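Local coordinates for putative lipoprotein (Bacteroides ovatus, PDB 3OQQ) that is of unknown function but is probably an extracellular lipoprotein, rich in beta strands and with bound calcium ions, at residues E153-V158 with L177-V182; V195-L200 with T267-D272; A255-D260 with A301-I306; R332-I337 with G349-S354. All coordinates share one frame; numbering follows the deposited sequence.

Overall arrangement
All four contacts are largely buried and bear on two beta sheets that pack face to face. Interaction 1 pairs two strands of one sheet, interaction 2 pairs two strands of the other, and both rest on backbone hydrogen bonds. Interaction 3 runs between the sheets instead, a purely apolar meeting of strands 253-263 and 298-307 with no hydrogen bond across it. Leu178 links interactions 1 and 2 by packing on Val195 and Ile269. Interaction 4 returns to the second sheet, where strand 333-339 borders 190-198; here a loop lies against the strand through a hydrogen bond from a side-chain amide and ring contacts. Charged side chains gather on the face of interaction 1 that carries Glu153 and Asp155.

Interaction 1: residues E153-V158 with L177-V182; sequences EYDLKV and LLTLDV
Tyr154 meets Leu180 through its stem, CB lying 3.9 Å from Leu180 CD2, while the phenol ring leads away from strand 177-182. There the ring meets that of Phe335, with the planes at about 40°, and OH hydrogen-bonds to Asn125. On the other face of this pair of strands the flat groups are carboxylates. Lys157 NZ forms a salt bridge with Asp155 OD1 at 2.9 Å, reaching it on the syn side but 33° out of the carboxylate plane; the lysine chain bends at chi3 and chi4 to come back over its own strand. Asp155 OD2 is taken by His124, and a water joins OD1 to Leu177 O. Asp155 CB packs 3.3 Å from Thr179 OG1.

Beneath these side chains runs a regular antiparallel ladder, the two arms of the beta hairpin formed by strands 150-161 and 173-184. Glu153, Asp155 and Lys157 each exchange two N-H...O bonds with Asp181, Thr179 and Leu177; the straightest is Asp181 N to Glu153 O, 2.8 Å and 176° at the hydrogen. Alpha hydrogens fill in between, as where Tyr154 CA approaches Thr179 O at 3.3 Å.

Glu153 OE1 and Asp181 OD2 stand 4.5 Å apart, a like-charge pair. Arg183 forms a salt bridge with Glu153 and Arg300 with Asp181, so the acidic pair is probably balanced by the basic residues around it.

Interaction 2: residues V195-L200 with T267-D272; sequences VVLDGL and TVITLD
Thr267 turns its OG1 beside its own backbone N, anti to the carbonyl carbon (chi1 -54°), and the hydroxyl thereby donates to Leu200 O at 3.0 Å. Leu200 has CG anti to its backbone N (chi1 -163°), and its side chain lies beside that of Thr267, with CD2 3.8 Å from OG1. A type II turn from Leu197 to Leu200, with Gly199 at positive phi, bends the end of strand 190-198 over the start of 266-272.

Before the turn the strands pair antiparallel, neighbouring inner strands of an antiparallel sheet flanked by 333-339 and 253-263. Val195 and Ile269 exchange two backbone bonds, Ile269 N to Val195 O being almost straight at 2.9 Å. Leu197 N gives a good bond to Thr267 O, whereas the return bond from Thr267 N to Leu197 O is weak at 3.4 Å. Leu197 CD1 touches Ile269 CD1 at 3.8 Å; on the opposite face Val196 CG2 lies 4.0 Å from Val268 CG2.

As the ladder weakens toward the turn, the threonine hydroxyl ties the turn residue Leu200 to the start of strand 266-272. This buried polar group is satisfied by a carbonyl, while Leu197 and Ile269 beside it pack on Leu305 and Val303.

Interaction 3: residues A255-D260 with A301-I306; sequences AILTVD and AEVRLI
Val259 and Val303 meet tip to tip, their CG2 methyls 3.7 Å apart. On one side of them Leu257 folds both methyls round Ala301, CD1 lying 3.7 Å from its CB and CD2 only slightly farther. With CG anti to the backbone N (chi1 170°), the leucine branch is carried out from its strand toward the small alanine. On the other side Val259 CG1 meets Leu305 CD2 obliquely at 4.0 Å. No hydrogen bond crosses, and every alternate residue, from Leu257 and from Ala301 on, directs its side chain inward.

The short strand axes approach to 8.5 Å and cross at -22°, N-to-C directions roughly parallel. This is face-to-face packing of two beta sheets, as in a beta sandwich: strand 253-263 belongs to one layer and 298-307 to the other.

Each strand is set in place by its own sheet. Strand 253-263 is bonded by backbone to 234-242 on one flank and to 266-272 on the other, where Thr258 pairs with Thr270 while Ile269 and Thr267 touch Leu257 and Val259; Ala301 and Val303 likewise bond to Leu180 and Leu178. From strand 205-215, Leu212 touches Leu257 and Ile208 backs Leu305.

Interaction 4: residues R332-I337 with G349-S354; sequences RQNFFI and GYAPTS
Asn334 carries the contact with Tyr350 and Ala351. Its CG stands anti to the backbone N (chi1 -176°), and ND2 donates to Ala351 O at 2.8 Å. The bond is nearly straight and falls on a lone pair of the carbonyl, in the plane of the asparagine amide. OD1 sits 3.3 Å from Tyr350 CB and accepts a hydrogen bond from His346, so both ends of the amide are held and its flip fixed. The Asn334 and Tyr350 side chains lie alongside, running opposite ways, amide and ring planes 35° apart, and Tyr350 CE2 comes 3.6 Å from Gln333 O. Tyr350 OH bonds to Thr330 O and to a water 2.9 Å away that also reaches Gln333 O. Phe336, stacked with His346, has CG between its backbone N and carbonyl carbon (chi1 64°); Thr353 CG2 lies over one face of this ring near the rim, 4.1 Å from Phe336 CE1.

Strand 333-339 runs between 190-198 and 343-346. Gln333 hydrogen-bonds through OE1 to Lys387 and through NE2 to Leu326 O of helix 314-328. Segment 349-354 follows strand 343-346 and passes across the first half of strand 333-339 before helix 357-364.

Interaction 1: residues E153-V158 with L177-V182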
loop_
_atom_site.group_PDB
_atom_site.type_symbol
_atom_site.label_atom_id
_atom_site.label_comp_id
_atom_site.label_asym_id
_atom_site.label_seq_id
_atom_site.Cartn_x
_atom_site.Cartn_y
_atom_site.Cartn_z
ATOM N N GLU A 153 4.662 -5.679 -0.521
ATOM C CA GLU A 153 4.647 -4.473 0.308
ATOM C C GLU A 153 4.340 -3.280 -0.532
ATOM O O GLU A 153 4.750 -3.203 -1.691
ATOM C CB GLU A 153 6.004 -4.248 0.997
ATOM C CG GLU A 153 6.578 -5.488 1.645
ATOM C CD GLU A 153 7.839 -5.283 2.460
ATOM O OE1 GLU A 153 8.537 -4.267 2.233
ATOM O OE2 GLU A 153 8.117 -6.134 3.338
ATOM N N TYR A 154 3.671 -2.313 0.042
ATOM C CA TYR A 154 3.416 -1.104 -0.722
ATOM C C TYR A 154 3.751 0.080 0.110
ATOM O O TYR A 154 3.714 0.014 1.338
ATOM C CB TYR A 154 1.961 -1.012 -1.218
ATOM C CG TYR A 154 0.967 -0.678 -0.128
ATOM C CD1 TYR A 154 0.664 0.648 0.185
ATOM C CD2 TYR A 154 0.342 -1.683 0.605
ATOM C CE1 TYR A 154 -0.269 0.964 1.165
ATOM C CE2 TYR A 154 -0.612 -1.376 1.577
ATOM C CZ TYR A 154 -0.881 -0.051 1.879
ATOM O OH TYR A 154 -1.792 0.276 2.848
ATOM N N ASP A 155 3.973 1.201 -0.563
ATOM C CA ASP A 155 4.246 2.474 0.091
ATOM C C ASP A 155 3.665 3.562 -0.750
ATOM O O ASP A 155 4.001 3.675 -1.924
ATOM C CB ASP A 155 5.759 2.690 0.271
ATOM C CG ASP A 155 6.060 3.805 1.246
ATOM O OD1 ASP A 155 5.857 4.991 0.879
ATOM O OD2 ASP A 155 6.483 3.499 2.376
ATOM N N LEU A 156 2.805 4.365 -0.146
ATOM C CA LEU A 156 2.164 5.501 -0.806
ATOM C C LEU A 156 2.501 6.790 -0.063
ATOM O O LEU A 156 2.379 6.840 1.155
ATOM C CB LEU A 156 0.633 5.309 -0.868
ATOM C CG LEU A 156 0.100 4.461 -2.006
ATOM C CD1 LEU A 156 -1.230 3.812 -1.638
ATOM C CD2 LEU A 156 -0.052 5.290 -3.271
ATOM N N LYS A 157 2.940 7.826 -0.813
ATOM C CA LYS A 157 3.267 9.167 -0.335
ATOM C C LYS A 157 2.574 10.165 -1.248
ATOM O O LYS A 157 2.762 10.117 -2.463
ATOM C CB LYS A 157 4.787 9.430 -0.309
ATOM C CG LYS A 157 5.485 9.150 0.995
ATOM C CD LYS A 157 7.002 9.355 0.874
ATOM C CE LYS A 157 7.770 8.072 0.591
ATOM N NZ LYS A 157 7.720 7.092 1.719
ATOM N N VAL A 158 1.749 11.032 -0.675
ATOM C CA VAL A 158 1.056 12.081 -1.408
ATOM C C VAL A 158 1.631 13.397 -0.885
ATOM O O VAL A 158 1.456 13.727 0.285
ATOM C CB VAL A 158 -0.483 11.982 -1.288
ATOM C CG1 VAL A 158 -1.163 13.248 -1.820
ATOM C CG2 VAL A 158 -0.995 10.758 -2.032
ATOM N N LEU A 177 3.698 9.269 -4.970
ATOM C CA LEU A 177 4.780 8.319 -5.143
ATOM C C LEU A 177 4.321 6.977 -4.564
ATOM O O LEU A 177 4.056 6.878 -3.351
ATOM C CB LEU A 177 6.101 8.791 -4.499
ATOM C CG LEU A 177 7.336 7.909 -4.745
ATOM C CD1 LEU A 177 7.787 8.015 -6.206
ATOM C CD2 LEU A 177 8.492 8.340 -3.835
ATOM N N LEU A 178 4.201 5.959 -5.443
ATOM C CA LEU A 178 3.836 4.603 -5.064
ATOM C C LEU A 178 4.951 3.613 -5.347
ATOM O O LEU A 178 5.468 3.569 -6.460
ATOM C CB LEU A 178 2.565 4.132 -5.801
ATOM C CG LEU A 178 2.241 2.612 -5.734
ATOM C CD1 LEU A 178 1.638 2.220 -4.412
ATOM C CD2 LEU A 178 1.335 2.188 -6.843
ATOM N N THR A 179 5.265 2.759 -4.359
ATOM C CA THR A 179 6.154 1.639 -4.593
ATOM C C THR A 179 5.361 0.407 -4.309
ATOM O O THR A 179 4.494 0.420 -3.434
ATOM C CB THR A 179 7.492 1.676 -3.836
ATOM O OG1 THR A 179 7.296 1.712 -2.427
ATOM C CG2 THR A 179 8.419 2.773 -4.321
ATOM N N LEU A 180 5.616 -0.637 -5.096
ATOM C CA LEU A 180 5.061 -1.985 -4.963
ATOM C C LEU A 180 6.241 -2.928 -5.000
ATOM O O LEU A 180 6.974 -2.958 -6.012
ATOM C CB LEU A 180 4.058 -2.308 -6.092
ATOM C CG LEU A 180 2.812 -1.429 -6.243
ATOM C CD1 LEU A 180 2.099 -1.748 -7.531
ATOM C CD2 LEU A 180 1.864 -1.583 -5.054
ATOM N N ASP A 181 6.499 -3.613 -3.872
ATOM C CA ASP A 181 7.661 -4.503 -3.732
ATOM C C ASP A 181 7.235 -5.928 -3.547
ATOM O O ASP A 181 6.556 -6.215 -2.566
ATOM C CB ASP A 181 8.536 -4.066 -2.529
ATOM C CG ASP A 181 9.064 -2.657 -2.651
ATOM O OD1 ASP A 181 9.175 -2.154 -3.811
ATOM O OD2 ASP A 181 9.322 -2.034 -1.607
ATOM N N VAL A 182 7.663 -6.829 -4.457
ATOM C CA VAL A 182 7.321 -8.257 -4.390
ATOM C C VAL A 182 8.125 -8.938 -3.284
ATOM O O VAL A 182 9.340 -9.104 -3.399
ATOM C CB VAL A 182 7.505 -9.012 -5.730
ATOM C CG1 VAL A 182 6.968 -10.445 -5.616
ATOM C CG2 VAL A 182 6.832 -8.279 -6.876
HETATM O O HOH W 1 6.226 6.033 -1.686
#

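Interaction 2: residues V195-L200 with T267-D272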
loop_
_atom_site.group_PDB
_atom_site.type_symbol
_atom_site.label_atom_id
_atom_site.label_comp_id
_atom_site.label_asym_id
_atom_site.label_seq_id
_atom_site.Cartn_x
_atom_site.Cartn_y
_atom_site.Cartn_z
ATOM N N VAL A 195 -2.847 -2.318 -8.584
ATOM C CA VAL A 195 -3.677 -1.470 -7.745
ATOM C C VAL A 195 -4.450 -0.536 -8.646
ATOM O O VAL A 195 -3.970 -0.122 -9.690
ATOM C CB VAL A 195 -2.846 -0.682 -6.649
ATOM C CG1 VAL A 195 -1.847 0.306 -7.264
ATOM C CG2 VAL A 195 -3.756 0.028 -5.634
ATOM N N VAL A 196 -5.659 -0.252 -8.247
ATOM C CA VAL A 196 -6.483 0.779 -8.830
ATOM C C VAL A 196 -6.421 1.926 -7.829
ATOM O O VAL A 196 -6.753 1.720 -6.658
ATOM C CB VAL A 196 -7.951 0.351 -9.092
ATOM C CG1 VAL A 196 -8.760 1.545 -9.580
ATOM C CG2 VAL A 196 -8.051 -0.829 -10.060
ATOM N N LEU A 197 -5.983 3.111 -8.271
ATOM C CA LEU A 197 -5.996 4.313 -7.447
ATOM C C LEU A 197 -7.338 4.939 -7.724
ATOM O O LEU A 197 -7.494 5.754 -8.642
ATOM C CB LEU A 197 -4.828 5.247 -7.779
ATOM C CG LEU A 197 -3.429 4.663 -7.647
ATOM C CD1 LEU A 197 -2.429 5.621 -8.178
ATOM C CD2 LEU A 197 -3.118 4.235 -6.208
ATOM N N ASP A 198 -8.343 4.440 -6.996
ATOM C CA ASP A 198 -9.747 4.766 -7.153
ATOM C C ASP A 198 -10.004 6.277 -7.049
ATOM O O ASP A 198 -9.579 6.924 -6.082
ATOM C CB ASP A 198 -10.555 3.996 -6.101
ATOM C CG ASP A 198 -11.972 3.718 -6.518
ATOM O OD1 ASP A 198 -12.711 4.682 -6.764
ATOM O OD2 ASP A 198 -12.331 2.529 -6.627
ATOM N N GLY A 199 -10.659 6.821 -8.076
ATOM C CA GLY A 199 -10.965 8.246 -8.134
ATOM C C GLY A 199 -9.833 9.113 -8.657
ATOM O O GLY A 199 -10.054 10.298 -8.907
ATOM N N LEU A 200 -8.605 8.552 -8.832
ATOM C CA LEU A 200 -7.525 9.362 -9.380
ATOM C C LEU A 200 -7.652 9.392 -10.911
ATOM O O LEU A 200 -6.988 8.636 -11.609
ATOM C CB LEU A 200 -6.131 8.923 -8.930
ATOM C CG LEU A 200 -5.064 10.013 -9.178
ATOM C CD1 LEU A 200 -5.193 11.193 -8.180
ATOM C CD2 LEU A 200 -3.712 9.436 -9.178
ATOM N N THR A 267 -6.576 5.485 -11.895
ATOM C CA THR A 267 -5.292 5.004 -12.467
ATOM C C THR A 267 -5.124 3.502 -12.187
ATOM O O THR A 267 -5.218 3.066 -11.031
ATOM C CB THR A 267 -4.115 5.839 -11.917
ATOM O OG1 THR A 267 -4.399 7.218 -12.153
ATOM C CG2 THR A 267 -2.768 5.473 -12.573
ATOM N N VAL A 268 -4.886 2.706 -13.235
ATOM C CA VAL A 268 -4.727 1.250 -13.032
ATOM C C VAL A 268 -3.243 0.888 -13.244
ATOM O O VAL A 268 -2.708 1.090 -14.329
ATOM C CB VAL A 268 -5.684 0.412 -13.920
ATOM C CG1 VAL A 268 -5.430 -1.093 -13.750
ATOM C CG2 VAL A 268 -7.148 0.768 -13.635
ATOM N N ILE A 269 -2.595 0.371 -12.182
ATOM C CA ILE A 269 -1.180 0.028 -12.168
ATOM C C ILE A 269 -1.010 -1.482 -12.063
ATOM O O ILE A 269 -1.537 -2.093 -11.134
ATOM C CB ILE A 269 -0.464 0.776 -10.983
ATOM C CG1 ILE A 269 -0.610 2.310 -11.165
ATOM C CG2 ILE A 269 1.042 0.373 -10.876
ATOM C CD1 ILE A 269 -0.171 3.166 -10.017
ATOM N N THR A 270 -0.250 -2.084 -12.999
ATOM C CA THR A 270 0.008 -3.528 -12.923
ATOM C C THR A 270 1.503 -3.842 -13.050
ATOM O O THR A 270 2.202 -3.245 -13.869
ATOM C CB THR A 270 -0.774 -4.319 -13.969
ATOM O OG1 THR A 270 -0.424 -3.835 -15.254
ATOM C CG2 THR A 270 -2.291 -4.258 -13.764
ATOM N N LEU A 271 1.962 -4.806 -12.244
ATOM C CA LEU A 271 3.292 -5.368 -12.267
ATOM C C LEU A 271 3.159 -6.817 -12.691
ATOM O O LEU A 271 2.665 -7.652 -11.926
ATOM C CB LEU A 271 3.981 -5.241 -10.901
ATOM C CG LEU A 271 5.384 -5.889 -10.814
ATOM C CD1 LEU A 271 6.372 -5.262 -11.842
ATOM C CD2 LEU A 271 5.924 -5.787 -9.424
ATOM N N ASP A 272 3.537 -7.093 -13.943
ATOM C CA ASP A 272 3.463 -8.423 -14.566
ATOM C C ASP A 272 4.860 -9.053 -14.502
ATOM O O ASP A 272 5.836 -8.321 -14.290
ATOM C CB ASP A 272 2.961 -8.228 -15.998
ATOM C CG ASP A 272 2.502 -9.437 -16.801
ATOM O OD1 ASP A 272 2.671 -10.593 -16.314
ATOM O OD2 ASP A 272 2.010 -9.237 -17.907
#

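Interaction 3: residues A255-D260 with A301-I306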
loop_
_atom_site.group_PDB
_atom_site.type_symbol
_atom_site.label_atom_id
_atom_site.label_comp_id
_atom_site.label_asym_id
_atom_site.label_seq_id
_atom_site.Cartn_x
_atom_site.Cartn_y
_atom_site.Cartn_z
ATOM N N ALA A 255 9.802 -8.448 -16.153
ATOM C CA ALA A 255 8.883 -7.607 -15.371
ATOM C C ALA A 255 8.298 -6.585 -16.314
ATOM O O ALA A 255 9.009 -6.109 -17.197
ATOM C CB ALA A 255 9.609 -6.942 -14.206
ATOM N N ILE A 256 6.990 -6.341 -16.221
ATOM C CA ILE A 256 6.287 -5.362 -17.071
ATOM C C ILE A 256 5.434 -4.477 -16.163
ATOM O O ILE A 256 4.522 -4.982 -15.504
ATOM C CB ILE A 256 5.421 -5.998 -18.199
ATOM C CG1 ILE A 256 6.186 -7.063 -19.030
ATOM C CG2 ILE A 256 4.801 -4.904 -19.090
ATOM C CD1 ILE A 256 5.274 -8.015 -19.850
ATOM N N LEU A 257 5.710 -3.166 -16.162
ATOM C CA LEU A 257 4.954 -2.216 -15.356
ATOM C C LEU A 257 4.121 -1.338 -16.273
ATOM O O LEU A 257 4.660 -0.638 -17.125
ATOM C CB LEU A 257 5.894 -1.372 -14.478
ATOM C CG LEU A 257 5.310 -0.176 -13.731
ATOM C CD1 LEU A 257 4.201 -0.599 -12.753
ATOM C CD2 LEU A 257 6.398 0.558 -13.042
ATOM N N THR A 258 2.793 -1.417 -16.117
ATOM C CA THR A 258 1.865 -0.638 -16.916
ATOM C C THR A 258 1.155 0.338 -16.003
ATOM O O THR A 258 0.660 -0.037 -14.943
ATOM C CB THR A 258 0.891 -1.544 -17.693
ATOM O OG1 THR A 258 1.648 -2.492 -18.443
ATOM C CG2 THR A 258 -0.016 -0.752 -18.654
ATOM N N VAL A 259 1.135 1.605 -16.407
ATOM C CA VAL A 259 0.383 2.638 -15.698
ATOM C C VAL A 259 -0.659 3.169 -16.696
ATOM O O VAL A 259 -0.290 3.712 -17.734
ATOM C CB VAL A 259 1.267 3.752 -15.077
ATOM C CG1 VAL A 259 0.407 4.761 -14.329
ATOM C CG2 VAL A 259 2.321 3.168 -14.139
ATOM N N ASP A 260 -1.952 2.979 -16.389
ATOM C CA ASP A 260 -3.047 3.445 -17.247
ATOM C C ASP A 260 -3.864 4.472 -16.464
ATOM O O ASP A 260 -4.659 4.088 -15.603
ATOM C CB ASP A 260 -3.917 2.261 -17.728
ATOM C CG ASP A 260 -4.988 2.593 -18.771
ATOM O OD1 ASP A 260 -5.311 3.780 -18.938
ATOM O OD2 ASP A 260 -5.534 1.650 -19.381
ATOM N N ALA A 301 8.155 -2.029 -8.357
ATOM C CA ALA A 301 7.530 -1.124 -9.311
ATOM C C ALA A 301 7.427 0.238 -8.608
ATOM O O ALA A 301 7.004 0.304 -7.444
ATOM C CB ALA A 301 6.156 -1.622 -9.771
ATOM N N GLU A 302 7.890 1.307 -9.264
ATOM C CA GLU A 302 7.840 2.640 -8.668
ATOM C C GLU A 302 7.121 3.584 -9.619
ATOM O O GLU A 302 7.477 3.665 -10.796
ATOM C CB GLU A 302 9.230 3.163 -8.305
ATOM C CG GLU A 302 9.172 4.503 -7.585
ATOM C CD GLU A 302 10.520 5.139 -7.322
ATOM O OE1 GLU A 302 11.139 4.802 -6.289
ATOM O OE2 GLU A 302 10.968 5.955 -8.157
ATOM N N VAL A 303 6.073 4.257 -9.116
ATOM C CA VAL A 303 5.243 5.145 -9.934
ATOM C C VAL A 303 5.139 6.508 -9.289
ATOM O O VAL A 303 4.735 6.635 -8.133
ATOM C CB VAL A 303 3.825 4.563 -10.188
ATOM C CG1 VAL A 303 3.012 5.482 -11.115
ATOM C CG2 VAL A 303 3.887 3.144 -10.762
ATOM N N ARG A 304 5.516 7.526 -10.048
ATOM C CA ARG A 304 5.361 8.915 -9.659
ATOM C C ARG A 304 4.295 9.523 -10.562
ATOM O O ARG A 304 4.432 9.487 -11.791
ATOM C CB ARG A 304 6.698 9.658 -9.774
ATOM C CG ARG A 304 6.659 11.086 -9.254
ATOM C CD ARG A 304 7.997 11.732 -9.472
ATOM N NE ARG A 304 7.984 13.165 -9.181
ATOM C CZ ARG A 304 8.670 14.065 -9.875
ATOM N NH1 ARG A 304 9.400 13.693 -10.918
ATOM N NH2 ARG A 304 8.622 15.348 -9.540
ATOM N N LEU A 305 3.202 10.007 -9.973
ATOM C CA LEU A 305 2.129 10.659 -10.736
ATOM C C LEU A 305 2.106 12.126 -10.354
ATOM O O LEU A 305 1.933 12.433 -9.176
ATOM C CB LEU A 305 0.757 10.013 -10.490
ATOM C CG LEU A 305 0.666 8.500 -10.657
ATOM C CD1 LEU A 305 -0.594 8.004 -10.084
ATOM C CD2 LEU A 305 0.743 8.079 -12.115
ATOM N N ILE A 306 2.344 13.023 -11.331
ATOM C CA ILE A 306 2.410 14.467 -11.096
ATOM C C ILE A 306 1.076 15.054 -11.508
ATOM O O ILE A 306 0.639 14.892 -12.670
ATOM C CB ILE A 306 3.629 15.126 -11.813
ATOM C CG1 ILE A 306 4.953 14.470 -11.352
ATOM C CG2 ILE A 306 3.701 16.641 -11.551
ATOM C CD1 ILE A 306 5.632 13.602 -12.419
#

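Interaction 4: residues R332-I337 with G349-S354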
loop_
_atom_site.group_PDB
_atom_site.type_symbol
_atom_site.label_atom_id
_atom_site.label_comp_id
_atom_site.label_asym_id
_atom_site.label_seq_id
_atom_site.Cartn_x
_atom_site.Cartn_y
_atom_site.Cartn_z
ATOM N N ARG A 332 -10.016 3.322 -1.213
ATOM C CA ARG A 332 -9.587 3.856 -2.516
ATOM C C ARG A 332 -8.325 3.108 -3.050
ATOM O O ARG A 332 -7.978 3.228 -4.228
ATOM C CB ARG A 332 -9.341 5.378 -2.434
ATOM C CG ARG A 332 -10.591 6.199 -2.115
ATOM C CD ARG A 332 -11.450 6.449 -3.316
ATOM N NE ARG A 332 -12.588 7.315 -3.004
ATOM C CZ ARG A 332 -13.572 7.604 -3.852
ATOM N NH1 ARG A 332 -13.565 7.107 -5.086
ATOM N NH2 ARG A 332 -14.575 8.383 -3.473
ATOM N N GLN A 333 -7.659 2.328 -2.178
ATOM C CA GLN A 333 -6.489 1.562 -2.568
ATOM C C GLN A 333 -6.966 0.181 -2.948
ATOM O O GLN A 333 -6.999 -0.719 -2.121
ATOM C CB GLN A 333 -5.443 1.537 -1.449
ATOM C CG GLN A 333 -5.173 2.901 -0.811
ATOM C CD GLN A 333 -4.283 2.774 0.396
ATOM O OE1 GLN A 333 -4.052 1.680 0.923
ATOM N NE2 GLN A 333 -3.762 3.893 0.864
ATOM N N ASN A 334 -7.438 0.050 -4.182
ATOM C CA ASN A 334 -8.025 -1.193 -4.632
ATOM C C ASN A 334 -6.944 -2.126 -5.211
ATOM O O ASN A 334 -6.767 -2.221 -6.421
ATOM C CB ASN A 334 -9.174 -0.929 -5.631
ATOM C CG ASN A 334 -9.889 -2.189 -6.048
ATOM O OD1 ASN A 334 -9.603 -3.269 -5.554
ATOM N ND2 ASN A 334 -10.820 -2.090 -6.956
ATOM N N PHE A 335 -6.257 -2.831 -4.309
ATOM C CA PHE A 335 -5.221 -3.800 -4.641
ATOM C C PHE A 335 -5.819 -5.065 -5.265
ATOM O O PHE A 335 -6.948 -5.446 -4.954
ATOM C CB PHE A 335 -4.417 -4.176 -3.376
ATOM C CG PHE A 335 -3.614 -3.016 -2.857
ATOM C CD1 PHE A 335 -2.499 -2.557 -3.546
ATOM C CD2 PHE A 335 -3.971 -2.376 -1.680
ATOM C CE1 PHE A 335 -1.768 -1.461 -3.075
ATOM C CE2 PHE A 335 -3.204 -1.311 -1.183
ATOM C CZ PHE A 335 -2.127 -0.847 -1.895
ATOM N N PHE A 336 -5.048 -5.715 -6.138
ATOM C CA PHE A 336 -5.507 -6.934 -6.809
ATOM C C PHE A 336 -4.337 -7.730 -7.337
ATOM O O PHE A 336 -3.219 -7.215 -7.450
ATOM C CB PHE A 336 -6.491 -6.615 -7.990
ATOM C CG PHE A 336 -5.943 -5.828 -9.169
ATOM C CD1 PHE A 336 -5.990 -4.437 -9.181
ATOM C CD2 PHE A 336 -5.418 -6.480 -10.281
ATOM C CE1 PHE A 336 -5.509 -3.712 -10.273
ATOM C CE2 PHE A 336 -4.941 -5.755 -11.377
ATOM C CZ PHE A 336 -4.970 -4.375 -11.359
ATOM N N ILE A 337 -4.631 -8.983 -7.711
ATOM C CA ILE A 337 -3.715 -9.868 -8.387
ATOM C C ILE A 337 -4.415 -10.494 -9.604
ATOM O O ILE A 337 -5.654 -10.527 -9.677
ATOM C CB ILE A 337 -3.082 -10.953 -7.484
ATOM C CG1 ILE A 337 -4.154 -11.931 -6.872
ATOM C CG2 ILE A 337 -2.158 -10.301 -6.435
ATOM C CD1 ILE A 337 -3.682 -13.255 -6.592
ATOM N N GLY A 349 -15.096 -6.800 -0.722
ATOM C CA GLY A 349 -15.751 -5.512 -0.858
ATOM C C GLY A 349 -15.153 -4.604 -1.908
ATOM O O GLY A 349 -15.632 -3.488 -2.076
ATOM N N TYR A 350 -14.087 -5.054 -2.603
ATOM C CA TYR A 350 -13.406 -4.253 -3.633
ATOM C C TYR A 350 -13.805 -4.720 -5.017
ATOM O O TYR A 350 -13.807 -5.929 -5.303
ATOM C CB TYR A 350 -11.879 -4.319 -3.444
ATOM C CG TYR A 350 -11.386 -3.556 -2.229
ATOM C CD1 TYR A 350 -11.363 -4.148 -0.966
ATOM C CD2 TYR A 350 -10.892 -2.257 -2.350
ATOM C CE1 TYR A 350 -10.842 -3.472 0.144
ATOM C CE2 TYR A 350 -10.389 -1.568 -1.249
ATOM C CZ TYR A 350 -10.353 -2.184 -0.006
ATOM O OH TYR A 350 -9.859 -1.485 1.067
ATOM N N ALA A 351 -14.133 -3.751 -5.876
ATOM C CA ALA A 351 -14.635 -3.970 -7.233
ATOM C C ALA A 351 -13.588 -4.493 -8.209
ATOM O O ALA A 351 -12.411 -4.101 -8.153
ATOM C CB ALA A 351 -15.201 -2.660 -7.791
ATOM N N PRO A 352 -14.013 -5.314 -9.182
ATOM C CA PRO A 352 -13.084 -5.669 -10.273
ATOM C C PRO A 352 -12.767 -4.415 -11.085
ATOM O O PRO A 352 -13.520 -3.443 -10.991
ATOM C CB PRO A 352 -13.916 -6.636 -11.132
ATOM C CG PRO A 352 -15.320 -6.211 -10.901
ATOM C CD PRO A 352 -15.371 -5.839 -9.449
ATOM N N THR A 353 -11.712 -4.432 -11.906
ATOM C CA THR A 353 -11.484 -3.296 -12.797
ATOM C C THR A 353 -12.643 -3.272 -13.803
ATOM O O THR A 353 -13.261 -4.323 -14.005
ATOM C CB THR A 353 -10.121 -3.427 -13.512
ATOM O OG1 THR A 353 -10.172 -4.559 -14.369
ATOM C CG2 THR A 353 -8.943 -3.543 -12.548
ATOM N N SER A 354 -12.909 -2.128 -14.469
ATOM C CA SER A 354 -13.935 -2.016 -15.534
ATOM C C SER A 354 -13.725 -3.061 -16.640
ATOM O O SER A 354 -14.693 -3.567 -17.183
ATOM C CB SER A 354 -13.900 -0.634 -16.186
ATOM O OG SER A 354 -14.097 0.379 -15.220
HETATM O O HOH W 2 -7.016 -1.536 0.285
#